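Local coordinates for protein phosphoribosylamine--glycine ligase (Thermotoga maritima, PDB 1VKZ) that catalyses the ATP-dependent joining of glycine to 5-phosphoribosylamine, giving glycinamide ribonucleotide in the de novo purine pathway, at residues A[91-103]-A[255-269]. Residues are numbered along the deposited sequence; the frame is centred on the assembly and turned at random.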
ATOM      1  N   SER A  91       3.722  12.456 -19.010  1.00 41.73           N
ATOM      2  CA  SER A  91       4.586  13.144 -18.016  1.00 41.92           C
ATOM      3  C   SER A  91       3.829  13.782 -16.811  1.00 42.32           C
ATOM      4  O   SER A  91       4.419  14.185 -15.817  1.00 42.46           O
ATOM      5  CB  SER A  91       5.423  14.194 -18.729  1.00 42.32           C
ATOM      6  OG  SER A  91       4.675  14.869 -19.729  1.00 39.00           O
ATOM      7  N   ASN A  92       2.518  13.877 -16.955  1.00 43.08           N
ATOM      8  CA  ASN A  92       1.569  14.300 -15.930  1.00 42.79           C
ATOM      9  C   ASN A  92       1.484  13.490 -14.655  1.00 42.30           C
ATOM     10  O   ASN A  92       1.058  13.952 -13.570  1.00 41.86           O
ATOM     11  CB  ASN A  92       0.178  14.137 -16.552  1.00 43.92           C
ATOM     12  CG  ASN A  92      -0.416  15.391 -16.847  1.00 37.38           C
ATOM     13  OD1 ASN A  92       0.280  16.296 -17.238  1.00 47.83           O
ATOM     14  ND2 ASN A  92      -1.713  15.509 -16.632  1.00 42.90           N
ATOM     15  N   VAL A  93       1.747  12.219 -14.841  1.00 43.13           N
ATOM     16  CA  VAL A  93       1.433  11.234 -13.836  1.00 41.87           C
ATOM     17  C   VAL A  93       2.615  11.034 -12.903  1.00 39.45           C
ATOM     18  O   VAL A  93       3.730  10.789 -13.336  1.00 39.40           O
ATOM     19  CB  VAL A  93       0.976   9.927 -14.517  1.00 41.29           C
ATOM     20  CG1 VAL A  93       0.679   8.874 -13.495  1.00 41.60           C
ATOM     21  CG2 VAL A  93      -0.258  10.220 -15.425  1.00 38.84           C
ATOM     22  N   PHE A  94       2.374  11.200 -11.617  1.00 38.62           N
ATOM     23  CA  PHE A  94       3.444  11.154 -10.663  1.00 38.77           C
ATOM     24  C   PHE A  94       3.592   9.702 -10.180  1.00 36.77           C
ATOM     25  O   PHE A  94       3.190   9.340  -9.101  1.00 37.49           O
ATOM     26  CB  PHE A  94       3.219  12.155  -9.511  1.00 39.42           C
ATOM     27  CG  PHE A  94       4.382  12.217  -8.532  1.00 40.93           C
ATOM     28  CD1 PHE A  94       5.678  12.425  -8.997  1.00 44.58           C
ATOM     29  CD2 PHE A  94       4.192  11.995  -7.181  1.00 42.00           C
ATOM     30  CE1 PHE A  94       6.742  12.451  -8.116  1.00 44.88           C
ATOM     31  CE2 PHE A  94       5.244  12.046  -6.294  1.00 43.70           C
ATOM     32  CZ  PHE A  94       6.523  12.270  -6.762  1.00 38.48           C
ATOM     33  N   GLY A  95       4.165   8.884 -11.037  1.00 37.60           N
ATOM     34  CA  GLY A  95       4.371   7.530 -10.752  1.00 38.34           C
ATOM     35  C   GLY A  95       5.156   6.959 -11.871  1.00 38.65           C
ATOM     36  O   GLY A  95       5.184   7.525 -12.922  1.00 38.71           O
ATOM     37  N   PRO A  96       5.816   5.830 -11.645  1.00 44.50           N
ATOM     38  CA  PRO A  96       6.806   5.351 -12.586  1.00 45.81           C
ATOM     39  C   PRO A  96       6.200   4.761 -13.854  1.00 45.41           C
ATOM     40  O   PRO A  96       5.059   4.289 -13.823  1.00 47.42           O
ATOM     41  CB  PRO A  96       7.526   4.282 -11.773  1.00 44.05           C
ATOM     42  CG  PRO A  96       6.535   3.788 -10.868  1.00 42.81           C
ATOM     43  CD  PRO A  96       5.690   4.930 -10.482  1.00 39.98           C
ATOM     44  N   VAL A  97       6.967   4.771 -14.943  1.00 41.98           N
ATOM     45  CA  VAL A  97       6.571   4.067 -16.178  1.00 41.10           C
ATOM     46  C   VAL A  97       6.437   2.566 -15.989  1.00 39.56           C
ATOM     47  O   VAL A  97       6.953   2.028 -15.030  1.00 43.11           O
ATOM     48  CB  VAL A  97       7.562   4.330 -17.354  1.00 40.22           C
ATOM     49  CG1 VAL A  97       7.639   5.820 -17.679  1.00 43.79           C
ATOM     50  CG2 VAL A  97       8.944   3.781 -17.082  1.00 43.19           C
ATOM     51  N   LYS A  98       5.746   1.898 -16.915  1.00 43.52           N
ATOM     52  CA  LYS A  98       5.493   0.447 -16.873  1.00 45.46           C
ATOM     53  C   LYS A  98       6.744  -0.378 -16.568  1.00 46.84           C
ATOM     54  O   LYS A  98       6.702  -1.344 -15.759  1.00 48.82           O
ATOM     55  CB  LYS A  98       4.998  -0.067 -18.215  1.00 42.89           C
ATOM     56  CG  LYS A  98       3.572   0.239 -18.574  1.00 54.21           C
ATOM     57  CD  LYS A  98       3.008  -0.751 -19.678  1.00 50.03           C
ATOM     58  CE  LYS A  98       3.877  -0.852 -20.969  1.00 56.29           C
ATOM     59  NZ  LYS A  98       3.669   0.255 -21.992  1.00 53.96           N
ATOM     60  N   GLU A  99       7.836  -0.029 -17.247  1.00 43.92           N
ATOM     61  CA  GLU A  99       9.074  -0.776 -17.123  1.00 44.88           C
ATOM     62  C   GLU A  99       9.595  -0.767 -15.700  1.00 44.61           C
ATOM     63  O   GLU A  99      10.169  -1.724 -15.256  1.00 46.34           O
ATOM     64  CB  GLU A  99      10.139  -0.227 -18.082  1.00 45.53           C
ATOM     65  CG  GLU A  99       9.819  -0.464 -19.560  1.00 51.49           C
ATOM     66  CD  GLU A  99       9.065   0.690 -20.269  1.00 57.20           C
ATOM     67  OE1 GLU A  99       8.384   1.541 -19.624  1.00 47.76           O
ATOM     68  OE2 GLU A  99       9.164   0.740 -21.513  1.00 56.40           O
ATOM     69  N   VAL A 100       9.401   0.333 -14.992  1.00 46.12           N
ATOM     70  CA  VAL A 100       9.939   0.484 -13.643  1.00 43.39           C
ATOM     71  C   VAL A 100       8.999  -0.209 -12.681  1.00 42.06           C
ATOM     72  O   VAL A 100       9.456  -0.831 -11.715  1.00 38.86           O
ATOM     73  CB  VAL A 100      10.088   1.953 -13.221  1.00 40.84           C
ATOM     74  CG1 VAL A 100      10.585   2.038 -11.825  1.00 47.54           C
ATOM     75  CG2 VAL A 100      11.031   2.676 -14.127  1.00 45.83           C
ATOM     76  N   ALA A 101       7.700  -0.104 -12.981  1.00 41.43           N
ATOM     77  CA  ALA A 101       6.648  -0.730 -12.178  1.00 41.80           C
ATOM     78  C   ALA A 101       6.648  -2.271 -12.231  1.00 42.20           C
ATOM     79  O   ALA A 101       5.958  -2.892 -11.419  1.00 41.68           O
ATOM     80  CB  ALA A 101       5.273  -0.179 -12.579  1.00 39.98           C
ATOM     81  N   ARG A 102       7.400  -2.871 -13.164  1.00 42.35           N
ATOM     82  CA  ARG A 102       7.744  -4.317 -13.102  1.00 44.88           C
ATOM     83  C   ARG A 102       8.382  -4.712 -11.776  1.00 44.67           C
ATOM     84  O   ARG A 102       8.392  -5.882 -11.397  1.00 47.92           O
ATOM     85  CB  ARG A 102       8.775  -4.697 -14.144  1.00 43.88           C
ATOM     86  CG  ARG A 102       8.414  -4.532 -15.524  1.00 46.08           C
ATOM     87  CD  ARG A 102       9.475  -5.143 -16.417  1.00 58.04           C
ATOM     88  NE  ARG A 102       9.317  -6.601 -16.498  1.00 63.07           N
ATOM     89  CZ  ARG A 102      10.251  -7.458 -16.899  1.00 62.69           C
ATOM     90  NH1 ARG A 102      11.459  -7.032 -17.257  1.00 62.66           N
ATOM     91  NH2 ARG A 102       9.970  -8.759 -16.929  1.00 59.34           N
ATOM     92  N   LEU A 103       8.970  -3.745 -11.093  1.00 44.93           N
ATOM     93  CA  LEU A 103       9.490  -3.975  -9.782  1.00 43.78           C
ATOM     94  C   LEU A 103       8.391  -4.481  -8.861  1.00 44.57           C
ATOM     95  O   LEU A 103       8.685  -5.321  -8.001  1.00 47.09           O
ATOM     96  CB  LEU A 103      10.094  -2.698  -9.221  1.00 43.14           C
ATOM     97  CG  LEU A 103      11.417  -2.249  -9.788  1.00 43.17           C
ATOM     98  CD1 LEU A 103      11.843  -1.011  -9.032  1.00 51.52           C
ATOM     99  CD2 LEU A 103      12.492  -3.299  -9.661  1.00 50.78           C
ATOM    100  N   THR A 255      18.426   0.707  -5.007  1.00 44.22           N
ATOM    101  CA  THR A 255      17.234   0.502  -5.839  1.00 40.86           C
ATOM    102  C   THR A 255      17.074   1.588  -6.879  1.00 42.02           C
ATOM    103  O   THR A 255      16.789   1.307  -8.040  1.00 45.32           O
ATOM    104  CB  THR A 255      15.984   0.457  -4.962  1.00 40.10           C
ATOM    105  OG1 THR A 255      16.053  -0.672  -4.079  1.00 43.15           O
ATOM    106  CG2 THR A 255      14.726   0.188  -5.800  1.00 41.00           C
ATOM    107  N   LEU A 256      17.247   2.833  -6.474  1.00 42.32           N
ATOM    108  CA  LEU A 256      17.142   3.943  -7.419  1.00 39.67           C
ATOM    109  C   LEU A 256      18.283   3.996  -8.415  1.00 40.76           C
ATOM    110  O   LEU A 256      18.072   4.334  -9.598  1.00 43.27           O
ATOM    111  CB  LEU A 256      17.014   5.257  -6.668  1.00 40.69           C
ATOM    112  CG  LEU A 256      15.760   5.251  -5.808  1.00 36.36           C
ATOM    113  CD1 LEU A 256      15.649   6.526  -5.008  1.00 41.41           C
ATOM    114  CD2 LEU A 256      14.543   5.014  -6.695  1.00 47.80           C
ATOM    115  N   TRP A 257      19.494   3.691  -7.957  1.00 42.59           N
ATOM    116  CA  TRP A 257      20.640   3.558  -8.868  1.00 41.24           C
ATOM    117  C   TRP A 257      20.343   2.478  -9.912  1.00 42.83           C
ATOM    118  O   TRP A 257      20.526   2.712 -11.122  1.00 43.76           O
ATOM    119  CB  TRP A 257      21.943   3.277  -8.108  1.00 42.20           C
ATOM    120  CG  TRP A 257      23.025   2.703  -8.948  1.00 43.22           C
ATOM    121  CD1 TRP A 257      23.637   1.498  -8.783  1.00 42.36           C
ATOM    122  CD2 TRP A 257      23.602   3.290 -10.112  1.00 49.25           C
ATOM    123  NE1 TRP A 257      24.567   1.296  -9.769  1.00 45.11           N
ATOM    124  CE2 TRP A 257      24.561   2.385 -10.605  1.00 51.82           C
ATOM    125  CE3 TRP A 257      23.387   4.491 -10.812  1.00 46.27           C
ATOM    126  CZ2 TRP A 257      25.315   2.648 -11.750  1.00 44.88           C
ATOM    127  CZ3 TRP A 257      24.130   4.748 -11.957  1.00 43.56           C
ATOM    128  CH2 TRP A 257      25.079   3.838 -12.408  1.00 45.68           C
ATOM    129  N   GLY A 258      19.856   1.325  -9.457  1.00 43.97           N
ATOM    130  CA  GLY A 258      19.537   0.238 -10.357  1.00 43.98           C
ATOM    131  C   GLY A 258      18.542   0.644 -11.426  1.00 44.20           C
ATOM    132  O   GLY A 258      18.723   0.313 -12.593  1.00 49.49           O
ATOM    133  N   VAL A 259      17.506   1.394 -11.047  1.00 45.55           N
ATOM    134  CA  VAL A 259      16.535   1.947 -12.031  1.00 43.66           C
ATOM    135  C   VAL A 259      17.230   2.853 -13.046  1.00 44.04           C
ATOM    136  O   VAL A 259      16.966   2.764 -14.257  1.00 44.28           O
ATOM    137  CB  VAL A 259      15.394   2.746 -11.359  1.00 42.78           C
ATOM    138  CG1 VAL A 259      14.416   3.293 -12.414  1.00 44.02           C
ATOM    139  CG2 VAL A 259      14.624   1.898 -10.337  1.00 47.50           C
ATOM    140  N   GLU A 260      18.100   3.738 -12.567  1.00 43.51           N
ATOM    141  CA  GLU A 260      18.813   4.637 -13.462  1.00 45.86           C
ATOM    142  C   GLU A 260      19.720   3.835 -14.372  1.00 44.23           C
ATOM    143  O   GLU A 260      19.736   4.068 -15.560  1.00 45.98           O
ATOM    144  CB  GLU A 260      19.633   5.674 -12.704  1.00 44.64           C
ATOM    145  CG  GLU A 260      18.927   7.006 -12.472  1.00 50.77           C
ATOM    146  CD  GLU A 260      19.911   8.123 -12.078  1.00 54.94           C
ATOM    147  OE1 GLU A 260      21.168   7.896 -12.044  1.00 44.39           O
ATOM    148  OE2 GLU A 260      19.418   9.248 -11.802  1.00 72.45           O
ATOM    149  N   LYS A 261      20.466   2.887 -13.816  1.00 43.08           N
ATOM    150  CA  LYS A 261      21.289   2.043 -14.638  1.00 45.14           C
ATOM    151  C   LYS A 261      20.493   1.188 -15.667  1.00 47.50           C
ATOM    152  O   LYS A 261      21.023   0.853 -16.730  1.00 43.53           O
ATOM    153  CB  LYS A 261      22.212   1.175 -13.785  1.00 44.73           C
ATOM    154  CG  LYS A 261      23.290   0.472 -14.627  1.00 42.80           C
ATOM    155  CD  LYS A 261      24.666   0.734 -14.102  1.00 42.84           C
ATOM    156  CE  LYS A 261      25.705   0.156 -15.007  1.00 40.92           C
ATOM    157  NZ  LYS A 261      25.605  -1.318 -15.137  1.00 46.28           N
ATOM    158  N   GLU A 262      19.227   0.861 -15.381  1.00 49.82           N
ATOM    159  CA  GLU A 262      18.364   0.246 -16.420  1.00 48.51           C
ATOM    160  C   GLU A 262      17.886   1.247 -17.495  1.00 47.95           C
ATOM    161  O   GLU A 262      17.316   0.839 -18.502  1.00 53.19           O
ATOM    162  CB  GLU A 262      17.158  -0.501 -15.807  1.00 49.46           C
ATOM    163  CG  GLU A 262      17.499  -1.812 -15.104  1.00 48.11           C
ATOM    164  CD  GLU A 262      18.383  -2.736 -15.926  1.00 56.26           C
ATOM    165  OE1 GLU A 262      18.281  -2.704 -17.175  1.00 62.53           O
ATOM    166  OE2 GLU A 262      19.194  -3.493 -15.335  1.00 46.60           O
ATOM    167  N   GLY A 263      18.125   2.541 -17.294  1.00 46.97           N
ATOM    168  CA  GLY A 263      17.882   3.553 -18.312  1.00 44.97           C
ATOM    169  C   GLY A 263      16.674   4.420 -18.044  1.00 44.46           C
ATOM    170  O   GLY A 263      16.306   5.263 -18.869  1.00 45.93           O
ATOM    171  N   TYR A 264      16.066   4.216 -16.889  1.00 45.32           N
ATOM    172  CA  TYR A 264      14.793   4.819 -16.528  1.00 44.71           C
ATOM    173  C   TYR A 264      14.989   5.700 -15.327  1.00 44.14           C
ATOM    174  O   TYR A 264      16.042   5.632 -14.699  1.00 46.08           O
ATOM    175  CB  TYR A 264      13.805   3.690 -16.235  1.00 46.22           C
ATOM    176  CG  TYR A 264      13.667   2.814 -17.455  1.00 48.17           C
ATOM    177  CD1 TYR A 264      12.919   3.240 -18.528  1.00 49.46           C
ATOM    178  CD2 TYR A 264      14.325   1.597 -17.553  1.00 53.13           C
ATOM    179  CE1 TYR A 264      12.800   2.478 -19.668  1.00 59.82           C
ATOM    180  CE2 TYR A 264      14.202   0.812 -18.695  1.00 59.85           C
ATOM    181  CZ  TYR A 264      13.434   1.267 -19.754  1.00 54.73           C
ATOM    182  OH  TYR A 264      13.284   0.546 -20.925  1.00 55.17           O
ATOM    183  N   ALA A 265      13.994   6.531 -15.018  1.00 43.52           N
ATOM    184  CA  ALA A 265      14.025   7.385 -13.833  1.00 44.89           C
ATOM    185  C   ALA A 265      12.761   7.172 -13.052  1.00 46.38           C
ATOM    186  O   ALA A 265      11.684   7.246 -13.592  1.00 48.85           O
ATOM    187  CB  ALA A 265      14.151   8.853 -14.208  1.00 48.08           C
ATOM    188  N   TYR A 266      12.900   6.909 -11.761  1.00 50.39           N
ATOM    189  CA  TYR A 266      11.758   6.638 -10.900  1.00 49.53           C
ATOM    190  C   TYR A 266      11.207   7.947 -10.422  1.00 49.38           C
ATOM    191  O   TYR A 266      11.931   8.755  -9.860  1.00 48.04           O
ATOM    192  CB  TYR A 266      12.164   5.811  -9.708  1.00 45.40           C
ATOM    193  CG  TYR A 266      11.009   5.219  -8.988  1.00 46.86           C
ATOM    194  CD1 TYR A 266      10.160   5.997  -8.194  1.00 52.33           C
ATOM    195  CD2 TYR A 266      10.772   3.863  -9.037  1.00 51.76           C
ATOM    196  CE1 TYR A 266       9.088   5.415  -7.496  1.00 42.40           C
ATOM    197  CE2 TYR A 266       9.715   3.296  -8.357  1.00 49.86           C
ATOM    198  CZ  TYR A 266       8.887   4.081  -7.602  1.00 41.82           C
ATOM    199  OH  TYR A 266       7.859   3.478  -6.963  1.00 48.07           O
ATOM    200  N   ARG A 267       9.914   8.136 -10.668  1.00 49.67           N
ATOM    201  CA  ARG A 267       9.181   9.305 -10.229  1.00 48.85           C
ATOM    202  C   ARG A 267       7.987   8.759  -9.510  1.00 46.62           C
ATOM    203  O   ARG A 267       7.305   7.894 -10.047  1.00 44.93           O
ATOM    204  CB  ARG A 267       8.701  10.099 -11.445  1.00 48.92           C
ATOM    205  CG  ARG A 267       9.758  10.303 -12.544  1.00 51.02           C
ATOM    206  CD  ARG A 267       9.552  11.569 -13.361  1.00 49.49           C
ATOM    207  NE  ARG A 267       9.710  12.717 -12.470  1.00 54.10           N
ATOM    208  CZ  ARG A 267       8.774  13.595 -12.147  1.00 46.27           C
ATOM    209  NH1 ARG A 267       7.548  13.556 -12.655  1.00 48.82           N
ATOM    210  NH2 ARG A 267       9.082  14.549 -11.304  1.00 55.07           N
ATOM    211  N   GLY A 268       7.718   9.257  -8.311  1.00 44.16           N
ATOM    212  CA  GLY A 268       6.514   8.857  -7.592  1.00 42.45           C
ATOM    213  C   GLY A 268       6.758   8.405  -6.181  1.00 40.50           C
ATOM    214  O   GLY A 268       7.535   8.990  -5.467  1.00 40.97           O
ATOM    215  N   PHE A 269       6.066   7.359  -5.774  1.00 40.83           N
ATOM    216  CA  PHE A 269       6.178   6.839  -4.433  1.00 41.00           C
ATOM    217  C   PHE A 269       6.769   5.454  -4.550  1.00 41.60           C
ATOM    218  O   PHE A 269       6.375   4.674  -5.431  1.00 42.14           O
ATOM    219  CB  PHE A 269       4.792   6.740  -3.765  1.00 38.98           C
ATOM    220  CG  PHE A 269       4.032   8.005  -3.782  1.00 38.34           C
ATOM    221  CD1 PHE A 269       4.278   8.967  -2.856  1.00 36.45           C
ATOM    222  CD2 PHE A 269       3.097   8.251  -4.753  1.00 26.71           C
ATOM    223  CE1 PHE A 269       3.602  10.109  -2.872  1.00 29.29           C
ATOM    224  CE2 PHE A 269       2.441   9.403  -4.781  1.00 34.38           C
ATOM    225  CZ  PHE A 269       2.685  10.340  -3.834  1.00 39.99           C
TER
HETATM  226  O   HOH W   1       5.583  12.653 -14.217  1.00 44.35           O
HETATM  227  O   HOH W   2       9.363   6.163 -13.950  1.00 32.61           O
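Phe-94 lays one face of its ring on the backbone of Gly-268, whose CA stands 3.5 Å from the ring centroid and almost on the ring normal. With CG anti to the backbone N (chi1 -175°), the ring swings out from the inverse gamma turn centred on Phe-94 and brings an edge against the face of Phe-269. This is a T-shaped pair with centroids 5.3 Å apart and planes at 77°. A side chain on Gly-268 would clash with Gly-95 CA, since the two glycine CA atoms are 4.0 Å apart. Val-310 and Tyr-314 of helix 303-315 also touch Phe-94. An alanine in place of Phe-94 is likely to open a gap over Gly-268 and leave the face of Phe-269 without its edge partner. The guanidinium of Arg-267 lies with one face over Phe-94 CD1; its NH2 bonds to Tyr-314 O, while NH1 makes a weak bond to a water that also donates to the carbonyls of Ser-91 and Val-93.

The contact packs a segment of the Rossmann-like N domain, including the start of helix 98-105, against the ATP-grasp domain, where the chain leaves helix 242-261 through a Schellman motif at Gly-263 and enters strand 269-277. Pro-96 lies alongside Tyr-266, its CB over one ring face. Val-100 divides its branches: CG1 presses on Tyr-266 CD2 at 3.3 Å, whereas CG2 faces both Tyr-264 CB (3.6 Å) and Val-259 CG1 (3.8 Å). Further out, Glu-99 crosses Tyr-264 at about a right angle, its CB 4.1 Å from the ring centroid in a CH-pi contact. Leu-103, one turn beyond Val-100, reaches Val-259 CG2 with CD1 at 4.2 Å and also packs on Tyr-109 and Phe-113 of helix 107-116.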